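Local coordinates for Tol-Pal system protein TolB (Acinetobacter baumannii, PDB 7MX5), which serves as the periplasmic component of the Tol-Pal system, which probably takes part in outer-membrane invagination during cell division and helps keep the outer membrane intact, at residues 135-141 / 391-397; 181-186 / 197-202; 343-349 / 362-366. All blocks are in the same frame, centred on the assembly; numbering follows the deposited sequence.

How the interactions relate
All three contacts belong to the beta-propeller. Interaction 1 joins strands far apart in sequence to close the ring, while interaction 2 is a local hairpin within the next blade and interaction 3 lies where the chain passes between blades. Interactions 1 and 2 are paired strands with regular backbone bonds. Interaction 3 instead fastens an irregular segment through hydroxyls, a leucine and a water. Interaction 1 is nearest the chain centre and touches both others: Ala137 packs on Ile184, and Arg393 forms a salt bridge with Glu349. Interactions 2 and 3 stay about 13 Å apart at their nearest atoms. Interaction 3 is largely buried, interaction 1 partly, and interaction 2 ends in exposed Lys182 and Ser202.

Interaction 1. Residues 135-141 / 391-397; sequences RIAYVLR and EVREPAW
Glu394 OE1 is gripped twice: water 1 donates to it at 2.6 Å, and Arg141 NH2 forms a salt bridge with it at 3.5 Å. The same water accepts from Arg141 NH2, lying in the guanidinium plane at its edge, while the carboxylate plane stands at 82° to the guanidinium. Ser174 holds the other oxygen, Glu394 OE2. Arg141, extended from CG to NE, crosses Arg393, whose CG lies over one face of its guanidinium. Arg141 NH1 sits in turn over a face of the Arg393 guanidinium, 3.4 Å from Arg393 NH1. These are two donors of like charge, and the nearby carboxylates probably offset their repulsion: Glu349 binds Arg393 NH2, and Glu391, whose CG packs on Arg141 CB, reaches Arg393 NH1 with OE1 in a long salt bridge (3.7 Å) and makes another to Arg365.

The other side of the sheet is apolar. Val392 CG1 touches Tyr138 CD2 (3.5 Å), oblique to that ring, and Leu140 CD2 (3.6 Å), which lies alongside. Nearer the chain end, Ile136 lays CD1 over the six-membered ring of Trp397, a CH-pi contact 3.8 Å from CD1 to the ring centroid; an outstretched chain (chi2 -177°) carries the methyl there. Paired backbone bonds join Ala137 to Ala396, Val139 to Arg393 and Arg141 to Glu391. Between the first two pairs the register slips by one residue, a beta bulge that sets Glu394 and Pro395 against Tyr138.

Strand 391-397 thus supplies the inner strand of a blade otherwise built from residues 135-168, the "velcro" closure of a beta-propeller. Strand 135-141 is flanked on its other edge by strand 150-156. Strand 172-177 packs on the face bearing Ala137 and Val139, and strand 369-376 on the face bearing Ile136, Tyr138 and Val392.

Interaction 2. Residues 181-186 / 197-202; sequences AKKIAY and YLQDLS
Ile184 CG2 meets Leu201 CD2 at 3.6 Å, the apolar centre on one side of this strand pair; Ile154 of strand 150-156 touches both residues. On the other side Leu198 CD1 rests on Ala185 CB at 3.8 Å, with Phe221 of strand 215-221 packed against both. A chi1 of -167° carries the Leu198 branch across to the neighbouring strand.

Next to Ile184, Tyr186 turns a ring face to Tyr197 CB. Its CG lies between the backbone N and the carbonyl carbon (chi1 53°), which directs the ring toward strand 197-200 and gives a CH-pi contact 4.0 Å from Tyr197 CB to the Tyr186 centroid. The two rings are nearly parallel but slid apart, and overlap little; Tyr197 makes a cation-pi contact with Arg206. At its far end, Tyr186 OH donates to Gln199 OE1 at 2.7 Å, meeting the oxygen almost in line with its C=O bond. The amide is held at its nitrogen too, since Gln199 NE2 is bonded to Val165 O, which ties this side chain to the preceding blade.

Farther out, Lys183 crosses Asp200 at a slant, Lys183 CE coming 3.4 Å from Asp200 OD2; the salt bridge from NZ to OD2 is long, at 3.8 Å. Asp200 OD1 instead takes Ser202 N at 2.7 Å, forming an Asx turn, and also accepts from Thr203 N. Leu201 N bonds Lys182 O just beyond the paired strands.

Two-way backbone bonds at Ile184-Gln199 and Tyr186-Tyr197 join strands 183-188 and 195-200, the middle two of a four-stranded antiparallel meander, the blade of a WD40-like propeller, wedged between its two neighbouring blades.

Interaction 3. Residues 343-349 / 362-366; sequences TPTSLDE and YATRE
Leu347 CD2 lies over one face of the Arg365 guanidinium, 3.8 Å from Arg365 NE and shifted toward the rim of the group; the two side chains cross at about a right angle. Arg365 NH2 is held by a salt bridge to Glu391. The Tyr362 ring is met obliquely, its OH 3.2 Å from Thr343 CG2 and its CD2 side near Thr345 OG1. Both contacts belong to the passage between two propeller blades: residues 343-349 leave the outermost strand of one blade, 339-344, and lead across strand 359-366 of the next toward its inner strand 352-353.

Leu347 carries the apolar part. Its two methyls are set by chi2 (173°), which sends CD1 to Ala363 CB at 3.8 Å while CD2 goes to the arginine. On the same methyl of Ala363 rests Glu349 OE2, an oxygen that also lies close to Glu394 N in the strand beyond, probably as a hydrogen-bond acceptor, though at a distance too short to be trusted.

The hydroxyls fasten the other flank. Thr364 OG1 accepts from Ser346 N at 3.3 Å, tying Ser346 to strand 362-366. Ser346 OG lies near both Thr364 OG1 and Arg365 O, making weak contacts whose single proton cannot be assigned to one of them. Within the crossing segment, Leu347 N gives a weak but almost straight bond to Thr345 OG1.

Water 2 bridges the two segments where the backbones do not pair: it accepts from Thr345 OG1 at 2.7 Å and donates to the carbonyl oxygens of Leu347 and Ala363.

Interaction 1. Residues 135-141 / 391-397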
loop_
_atom_site.group_PDB
_atom_site.type_symbol
_atom_site.label_atom_id
_atom_site.label_comp_id
_atom_site.label_asym_id
_atom_site.label_seq_id
_atom_site.Cartn_x
_atom_site.Cartn_y
_atom_site.Cartn_z
ATOM N N ARG A 135 -2.935 -6.491 -1.721
ATOM C CA ARG A 135 -4.220 -5.846 -1.511
ATOM C C ARG A 135 -4.037 -4.528 -0.772
ATOM O O ARG A 135 -3.076 -4.344 -0.020
ATOM C CB ARG A 135 -5.170 -6.760 -0.731
ATOM C CG ARG A 135 -5.307 -8.151 -1.332
ATOM C CD ARG A 135 -6.410 -8.190 -2.373
ATOM N NE ARG A 135 -7.728 -8.191 -1.752
ATOM C CZ ARG A 135 -8.873 -8.107 -2.415
ATOM N NH1 ARG A 135 -8.902 -8.007 -3.734
ATOM N NH2 ARG A 135 -10.016 -8.122 -1.737
ATOM N N ILE A 136 -4.972 -3.609 -1.003
ATOM C CA ILE A 136 -4.992 -2.309 -0.348
ATOM C C ILE A 136 -6.385 -2.082 0.217
ATOM O O ILE A 136 -7.380 -2.194 -0.509
ATOM C CB ILE A 136 -4.613 -1.168 -1.313
ATOM C CG1 ILE A 136 -3.214 -1.391 -1.891
ATOM C CG2 ILE A 136 -4.696 0.178 -0.607
ATOM C CD1 ILE A 136 -2.744 -0.274 -2.798
ATOM N N ALA A 137 -6.458 -1.770 1.507
ATOM C CA ALA A 137 -7.723 -1.459 2.152
ATOM C C ALA A 137 -7.957 0.045 2.156
ATOM O O ALA A 137 -7.015 0.839 2.218
ATOM C CB ALA A 137 -7.750 -1.996 3.582
ATOM N N TYR A 138 -9.228 0.432 2.090
ATOM C CA TYR A 138 -9.599 1.839 2.049
ATOM C C TYR A 138 -11.044 1.974 2.508
ATOM O O TYR A 138 -11.788 0.993 2.579
ATOM C CB TYR A 138 -9.408 2.426 0.646
ATOM C CG TYR A 138 -10.116 1.651 -0.444
ATOM C CD1 TYR A 138 -9.497 0.582 -1.079
ATOM C CD2 TYR A 138 -11.406 1.987 -0.836
ATOM C CE1 TYR A 138 -10.142 -0.130 -2.073
ATOM C CE2 TYR A 138 -12.056 1.284 -1.831
ATOM C CZ TYR A 138 -11.421 0.226 -2.445
ATOM O OH TYR A 138 -12.069 -0.478 -3.434
ATOM N N VAL A 139 -11.433 3.208 2.818
ATOM C CA VAL A 139 -12.783 3.521 3.271
ATOM C C VAL A 139 -13.385 4.534 2.309
ATOM O O VAL A 139 -12.883 5.658 2.186
ATOM C CB VAL A 139 -12.799 4.064 4.708
ATOM C CG1 VAL A 139 -14.223 4.396 5.126
ATOM C CG2 VAL A 139 -12.179 3.058 5.662
ATOM N N LEU A 140 -14.458 4.137 1.630
ATOM C CA LEU A 140 -15.191 5.031 0.746
ATOM C C LEU A 140 -16.229 5.799 1.554
ATOM O O LEU A 140 -17.053 5.197 2.251
ATOM C CB LEU A 140 -15.869 4.249 -0.379
ATOM C CG LEU A 140 -14.949 3.556 -1.385
ATOM C CD1 LEU A 140 -15.759 2.730 -2.372
ATOM C CD2 LEU A 140 -14.093 4.577 -2.115
ATOM N N ARG A 141 -16.181 7.125 1.463
ATOM C CA ARG A 141 -17.119 8.000 2.155
ATOM C C ARG A 141 -18.006 8.682 1.123
ATOM O O ARG A 141 -17.506 9.389 0.241
ATOM C CB ARG A 141 -16.383 9.039 3.000
ATOM C CG ARG A 141 -15.465 8.449 4.053
ATOM C CD ARG A 141 -14.847 9.542 4.906
ATOM N NE ARG A 141 -13.874 9.018 5.855
ATOM C CZ ARG A 141 -13.200 9.760 6.722
ATOM N NH1 ARG A 141 -13.375 11.069 6.792
ATOM N NH2 ARG A 141 -12.329 9.175 7.539
ATOM N N GLU A 391 -15.343 10.235 -1.739
ATOM C CA GLU A 391 -13.913 10.329 -1.493
ATOM C C GLU A 391 -13.394 9.016 -0.923
ATOM O O GLU A 391 -14.135 8.238 -0.318
ATOM C CB GLU A 391 -13.579 11.483 -0.535
ATOM C CG GLU A 391 -14.118 11.300 0.874
ATOM C CD GLU A 391 -13.851 12.500 1.760
ATOM O OE1 GLU A 391 -12.876 13.233 1.490
ATOM O OE2 GLU A 391 -14.615 12.711 2.726
ATOM N N VAL A 392 -12.101 8.781 -1.131
ATOM C CA VAL A 392 -11.403 7.608 -0.619
ATOM C C VAL A 392 -10.436 8.072 0.460
ATOM O O VAL A 392 -9.665 9.016 0.245
ATOM C CB VAL A 392 -10.659 6.858 -1.738
ATOM C CG1 VAL A 392 -10.614 5.371 -1.436
ATOM C CG2 VAL A 392 -11.322 7.122 -3.080
ATOM N N ARG A 393 -10.474 7.415 1.617
ATOM C CA ARG A 393 -9.702 7.856 2.769
ATOM C C ARG A 393 -9.038 6.670 3.453
ATOM O O ARG A 393 -9.490 5.526 3.347
ATOM C CB ARG A 393 -10.578 8.606 3.784
ATOM C CG ARG A 393 -11.481 9.665 3.174
ATOM C CD ARG A 393 -10.739 10.977 3.014
ATOM N NE ARG A 393 -9.965 11.305 4.204
ATOM C CZ ARG A 393 -10.289 12.256 5.068
ATOM N NH1 ARG A 393 -11.369 13.002 4.900
ATOM N NH2 ARG A 393 -9.511 12.464 6.126
ATOM N N GLU A 394 -7.949 6.971 4.161
ATOM C CA GLU A 394 -7.247 6.068 5.068
ATOM C C GLU A 394 -6.860 4.752 4.402
ATOM O O GLU A 394 -7.377 3.693 4.781
ATOM C CB GLU A 394 -8.110 5.802 6.302
ATOM C CG GLU A 394 -7.884 6.791 7.434
ATOM C CD GLU A 394 -9.013 6.792 8.448
ATOM O OE1 GLU A 394 -10.158 6.460 8.070
ATOM O OE2 GLU A 394 -8.756 7.125 9.624
ATOM N N PRO A 395 -5.956 4.766 3.427
ATOM C CA PRO A 395 -5.509 3.511 2.819
ATOM C C PRO A 395 -4.520 2.778 3.713
ATOM O O PRO A 395 -3.847 3.363 4.563
ATOM C CB PRO A 395 -4.842 3.969 1.519
ATOM C CG PRO A 395 -4.319 5.323 1.844
ATOM C CD PRO A 395 -5.305 5.937 2.810
ATOM N N ALA A 396 -4.443 1.465 3.502
ATOM C CA ALA A 396 -3.520 0.621 4.255
ATOM C C ALA A 396 -3.074 -0.521 3.353
ATOM O O ALA A 396 -3.854 -1.439 3.082
ATOM C CB ALA A 396 -4.169 0.092 5.531
ATOM N N TRP A 397 -1.829 -0.457 2.889
ATOM C CA TRP A 397 -1.284 -1.505 2.036
ATOM C C TRP A 397 -1.039 -2.769 2.851
ATOM O O TRP A 397 -0.381 -2.728 3.894
ATOM C CB TRP A 397 0.016 -1.032 1.387
ATOM C CG TRP A 397 0.270 -1.598 0.021
ATOM C CD1 TRP A 397 0.194 -2.910 -0.351
ATOM C CD2 TRP A 397 0.651 -0.869 -1.152
ATOM N NE1 TRP A 397 0.502 -3.040 -1.684
ATOM C CE2 TRP A 397 0.786 -1.802 -2.199
ATOM C CE3 TRP A 397 0.889 0.483 -1.419
ATOM C CZ2 TRP A 397 1.148 -1.428 -3.492
ATOM C CZ3 TRP A 397 1.249 0.853 -2.703
ATOM C CH2 TRP A 397 1.374 -0.099 -3.723
HETATM O O HOH W 1 -12.534 6.584 6.927
#

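Interaction 2. Residues 181-186 / 197-202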
loop_
_atom_site.group_PDB
_atom_site.type_symbol
_atom_site.label_atom_id
_atom_site.label_comp_id
_atom_site.label_asym_id
_atom_site.label_seq_id
_atom_site.Cartn_x
_atom_site.Cartn_y
_atom_site.Cartn_z
ATOM N N ALA A 181 -1.595 -10.367 7.265
ATOM C CA ALA A 181 -2.623 -9.909 6.331
ATOM C C ALA A 181 -3.797 -10.877 6.215
ATOM O O ALA A 181 -4.524 -10.854 5.217
ATOM C CB ALA A 181 -2.030 -9.636 4.943
ATOM N N LYS A 182 -4.004 -11.731 7.217
ATOM C CA LYS A 182 -5.157 -12.623 7.216
ATOM C C LYS A 182 -6.395 -11.973 7.812
ATOM O O LYS A 182 -7.517 -12.339 7.448
ATOM C CB LYS A 182 -4.841 -13.907 7.987
ATOM C CG LYS A 182 -4.402 -15.069 7.114
ATOM C CD LYS A 182 -3.198 -15.777 7.712
ATOM C CE LYS A 182 -2.771 -16.959 6.859
ATOM N NZ LYS A 182 -2.112 -18.017 7.674
ATOM N N LYS A 183 -6.213 -11.019 8.721
ATOM C CA LYS A 183 -7.317 -10.316 9.352
ATOM C C LYS A 183 -7.122 -8.817 9.178
ATOM O O LYS A 183 -6.008 -8.333 8.960
ATOM C CB LYS A 183 -7.425 -10.663 10.843
ATOM C CG LYS A 183 -7.702 -12.132 11.116
ATOM C CD LYS A 183 -8.071 -12.364 12.571
ATOM C CE LYS A 183 -8.600 -13.773 12.787
ATOM N NZ LYS A 183 -7.505 -14.743 13.062
ATOM N N ILE A 184 -8.226 -8.082 9.271
ATOM C CA ILE A 184 -8.207 -6.629 9.194
ATOM C C ILE A 184 -8.979 -6.073 10.381
ATOM O O ILE A 184 -9.975 -6.661 10.819
ATOM C CB ILE A 184 -8.791 -6.113 7.860
ATOM C CG1 ILE A 184 -8.593 -4.602 7.740
ATOM C CG2 ILE A 184 -10.265 -6.473 7.732
ATOM C CD1 ILE A 184 -8.050 -4.167 6.407
ATOM N N ALA A 185 -8.502 -4.954 10.917
ATOM C CA ALA A 185 -9.164 -4.264 12.009
ATOM C C ALA A 185 -9.592 -2.877 11.555
ATOM O O ALA A 185 -9.055 -2.319 10.594
ATOM C CB ALA A 185 -8.259 -4.155 13.240
ATOM N N TYR A 186 -10.566 -2.321 12.268
ATOM C CA TYR A 186 -11.126 -1.027 11.911
ATOM C C TYR A 186 -11.918 -0.492 13.094
ATOM O O TYR A 186 -12.303 -1.240 13.997
ATOM C CB TYR A 186 -12.017 -1.128 10.669
ATOM C CG TYR A 186 -13.089 -2.190 10.777
ATOM C CD1 TYR A 186 -14.339 -1.891 11.302
ATOM C CD2 TYR A 186 -12.848 -3.495 10.362
ATOM C CE1 TYR A 186 -15.319 -2.858 11.408
ATOM C CE2 TYR A 186 -13.824 -4.468 10.462
ATOM C CZ TYR A 186 -15.059 -4.144 10.985
ATOM O OH TYR A 186 -16.037 -5.106 11.089
ATOM N N TYR A 197 -13.007 -3.448 15.833
ATOM C CA TYR A 197 -13.348 -4.809 15.453
ATOM C C TYR A 197 -12.147 -5.486 14.805
ATOM O O TYR A 197 -11.267 -4.826 14.250
ATOM C CB TYR A 197 -14.535 -4.824 14.488
ATOM C CG TYR A 197 -15.843 -4.375 15.103
ATOM C CD1 TYR A 197 -16.186 -3.030 15.148
ATOM C CD2 TYR A 197 -16.738 -5.296 15.628
ATOM C CE1 TYR A 197 -17.383 -2.615 15.704
ATOM C CE2 TYR A 197 -17.940 -4.891 16.180
ATOM C CZ TYR A 197 -18.255 -3.550 16.220
ATOM O OH TYR A 197 -19.447 -3.143 16.774
ATOM N N LEU A 198 -12.115 -6.814 14.888
ATOM C CA LEU A 198 -11.094 -7.626 14.234
ATOM C C LEU A 198 -11.805 -8.648 13.357
ATOM O O LEU A 198 -12.482 -9.545 13.868
ATOM C CB LEU A 198 -10.187 -8.311 15.254
ATOM C CG LEU A 198 -8.910 -8.925 14.675
ATOM C CD1 LEU A 198 -8.182 -7.922 13.790
ATOM C CD2 LEU A 198 -8.000 -9.426 15.785
ATOM N N GLN A 199 -11.646 -8.517 12.042
ATOM C CA GLN A 199 -12.427 -9.274 11.073
ATOM C C GLN A 199 -11.547 -10.317 10.394
ATOM O O GLN A 199 -10.557 -9.971 9.740
ATOM C CB GLN A 199 -13.047 -8.339 10.036
ATOM C CG GLN A 199 -14.025 -9.017 9.095
ATOM C CD GLN A 199 -15.214 -8.137 8.768
ATOM O OE1 GLN A 199 -15.538 -7.210 9.510
ATOM N NE2 GLN A 199 -15.876 -8.427 7.653
ATOM N N ASP A 200 -11.917 -11.586 10.545
ATOM C CA ASP A 200 -11.251 -12.667 9.828
ATOM C C ASP A 200 -11.665 -12.625 8.362
ATOM O O ASP A 200 -12.843 -12.802 8.040
ATOM C CB ASP A 200 -11.612 -14.010 10.460
ATOM C CG ASP A 200 -10.795 -15.168 9.907
ATOM O OD1 ASP A 200 -10.723 -15.328 8.671
ATOM O OD2 ASP A 200 -10.224 -15.926 10.718
ATOM N N LEU A 201 -10.701 -12.395 7.472
ATOM C CA LEU A 201 -11.009 -12.278 6.051
ATOM C C LEU A 201 -11.278 -13.620 5.380
ATOM O O LEU A 201 -11.782 -13.635 4.252
ATOM C CB LEU A 201 -9.872 -11.560 5.323
ATOM C CG LEU A 201 -9.598 -10.130 5.786
ATOM C CD1 LEU A 201 -8.278 -9.633 5.225
ATOM C CD2 LEU A 201 -10.740 -9.211 5.379
ATOM N N SER A 202 -10.960 -14.736 6.034
ATOM C CA SER A 202 -11.207 -16.054 5.454
ATOM C C SER A 202 -12.638 -16.514 5.717
ATOM O O SER A 202 -13.416 -16.713 4.778
ATOM C CB SER A 202 -10.197 -17.067 6.006
ATOM O OG SER A 202 -10.059 -18.175 5.134
#

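Interaction 3. Residues 343-349 / 362-366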
loop_
_atom_site.group_PDB
_atom_site.type_symbol
_atom_site.label_atom_id
_atom_site.label_comp_id
_atom_site.label_asym_id
_atom_site.label_seq_id
_atom_site.Cartn_x
_atom_site.Cartn_y
_atom_site.Cartn_z
ATOM N N THR A 343 5.436 14.874 -2.427
ATOM C CA THR A 343 4.335 15.486 -3.158
ATOM C C THR A 343 3.460 16.297 -2.210
ATOM O O THR A 343 3.417 16.009 -1.007
ATOM C CB THR A 343 3.496 14.406 -3.849
ATOM O OG1 THR A 343 2.380 15.004 -4.520
ATOM C CG2 THR A 343 2.987 13.398 -2.827
ATOM N N PRO A 344 2.760 17.318 -2.698
ATOM C CA PRO A 344 1.722 17.949 -1.877
ATOM C C PRO A 344 0.531 17.019 -1.707
ATOM O O PRO A 344 0.282 16.123 -2.516
ATOM C CB PRO A 344 1.336 19.209 -2.664
ATOM C CG PRO A 344 2.323 19.332 -3.777
ATOM C CD PRO A 344 2.956 18.000 -3.988
ATOM N N THR A 345 -0.207 17.240 -0.621
ATOM C CA THR A 345 -1.396 16.455 -0.329
ATOM C C THR A 345 -2.442 17.348 0.319
ATOM O O THR A 345 -2.116 18.360 0.948
ATOM C CB THR A 345 -1.084 15.257 0.580
ATOM O OG1 THR A 345 -2.297 14.556 0.887
ATOM C CG2 THR A 345 -0.427 15.719 1.872
ATOM N N SER A 346 -3.707 16.963 0.160
ATOM C CA SER A 346 -4.826 17.758 0.644
ATOM C C SER A 346 -5.363 17.287 1.988
ATOM O O SER A 346 -6.227 17.961 2.559
ATOM C CB SER A 346 -5.966 17.746 -0.383
ATOM O OG SER A 346 -5.509 18.159 -1.660
ATOM N N LEU A 347 -4.877 16.164 2.510
ATOM C CA LEU A 347 -5.433 15.567 3.716
ATOM C C LEU A 347 -4.325 15.287 4.718
ATOM O O LEU A 347 -3.297 14.698 4.368
ATOM C CB LEU A 347 -6.185 14.273 3.388
ATOM C CG LEU A 347 -7.373 14.427 2.439
ATOM C CD1 LEU A 347 -7.929 13.069 2.050
ATOM C CD2 LEU A 347 -8.449 15.294 3.071
ATOM N N ASP A 348 -4.539 15.712 5.964
ATOM C CA ASP A 348 -3.648 15.377 7.073
ATOM C C ASP A 348 -3.984 13.955 7.514
ATOM O O ASP A 348 -4.688 13.716 8.499
ATOM C CB ASP A 348 -3.798 16.385 8.206
ATOM C CG ASP A 348 -2.957 16.037 9.417
ATOM O OD1 ASP A 348 -1.827 15.540 9.235
ATOM O OD2 ASP A 348 -3.426 16.266 10.552
ATOM N N GLU A 349 -3.472 12.992 6.751
ATOM C CA GLU A 349 -3.839 11.593 6.909
ATOM C C GLU A 349 -2.615 10.720 6.671
ATOM O O GLU A 349 -1.726 11.069 5.891
ATOM C CB GLU A 349 -4.972 11.214 5.947
ATOM C CG GLU A 349 -5.642 9.883 6.230
ATOM C CD GLU A 349 -7.094 9.871 5.792
ATOM O OE1 GLU A 349 -7.931 10.493 6.481
ATOM O OE2 GLU A 349 -7.398 9.252 4.752
ATOM N N TYR A 362 -1.561 7.123 -0.435
ATOM C CA TYR A 362 -2.084 8.156 0.447
ATOM C C TYR A 362 -3.371 8.698 -0.153
ATOM O O TYR A 362 -3.644 8.527 -1.344
ATOM C CB TYR A 362 -1.066 9.283 0.663
ATOM C CG TYR A 362 -0.678 10.017 -0.602
ATOM C CD1 TYR A 362 0.215 9.458 -1.507
ATOM C CD2 TYR A 362 -1.206 11.269 -0.891
ATOM C CE1 TYR A 362 0.570 10.124 -2.665
ATOM C CE2 TYR A 362 -0.855 11.942 -2.046
ATOM C CZ TYR A 362 0.034 11.365 -2.928
ATOM O OH TYR A 362 0.384 12.029 -4.081
ATOM N N ALA A 363 -4.161 9.353 0.691
ATOM C CA ALA A 363 -5.433 9.935 0.286
ATOM C C ALA A 363 -5.267 11.434 0.081
ATOM O O ALA A 363 -4.698 12.123 0.935
ATOM C CB ALA A 363 -6.517 9.657 1.328
ATOM N N THR A 364 -5.763 11.933 -1.047
ATOM C CA THR A 364 -5.673 13.350 -1.374
ATOM C C THR A 364 -6.890 13.730 -2.211
ATOM O O THR A 364 -7.805 12.925 -2.408
ATOM C CB THR A 364 -4.356 13.660 -2.099
ATOM O OG1 THR A 364 -4.307 15.054 -2.431
ATOM C CG2 THR A 364 -4.243 12.838 -3.372
ATOM N N ARG A 365 -6.899 14.967 -2.704
ATOM C CA ARG A 365 -7.994 15.473 -3.522
ATOM C C ARG A 365 -7.425 16.214 -4.719
ATOM O O ARG A 365 -6.586 17.107 -4.561
ATOM C CB ARG A 365 -8.910 16.403 -2.717
ATOM C CG ARG A 365 -9.727 15.703 -1.644
ATOM C CD ARG A 365 -10.359 16.708 -0.695
ATOM N NE ARG A 365 -11.040 16.056 0.418
ATOM C CZ ARG A 365 -11.714 16.697 1.362
ATOM N NH1 ARG A 365 -11.820 18.015 1.361
ATOM N NH2 ARG A 365 -12.295 15.997 2.333
ATOM N N GLU A 366 -7.882 15.843 -5.913
ATOM C CA GLU A 366 -7.484 16.494 -7.155
ATOM C C GLU A 366 -8.746 16.900 -7.898
ATOM O O GLU A 366 -9.594 16.050 -8.190
ATOM C CB GLU A 366 -6.618 15.570 -8.015
ATOM C CG GLU A 366 -5.644 16.296 -8.925
ATOM C CD GLU A 366 -4.585 15.372 -9.489
ATOM O OE1 GLU A 366 -3.786 14.834 -8.696
ATOM O OE2 GLU A 366 -4.552 15.182 -10.724
HETATM O O HOH W 2 -2.450 12.530 2.630
#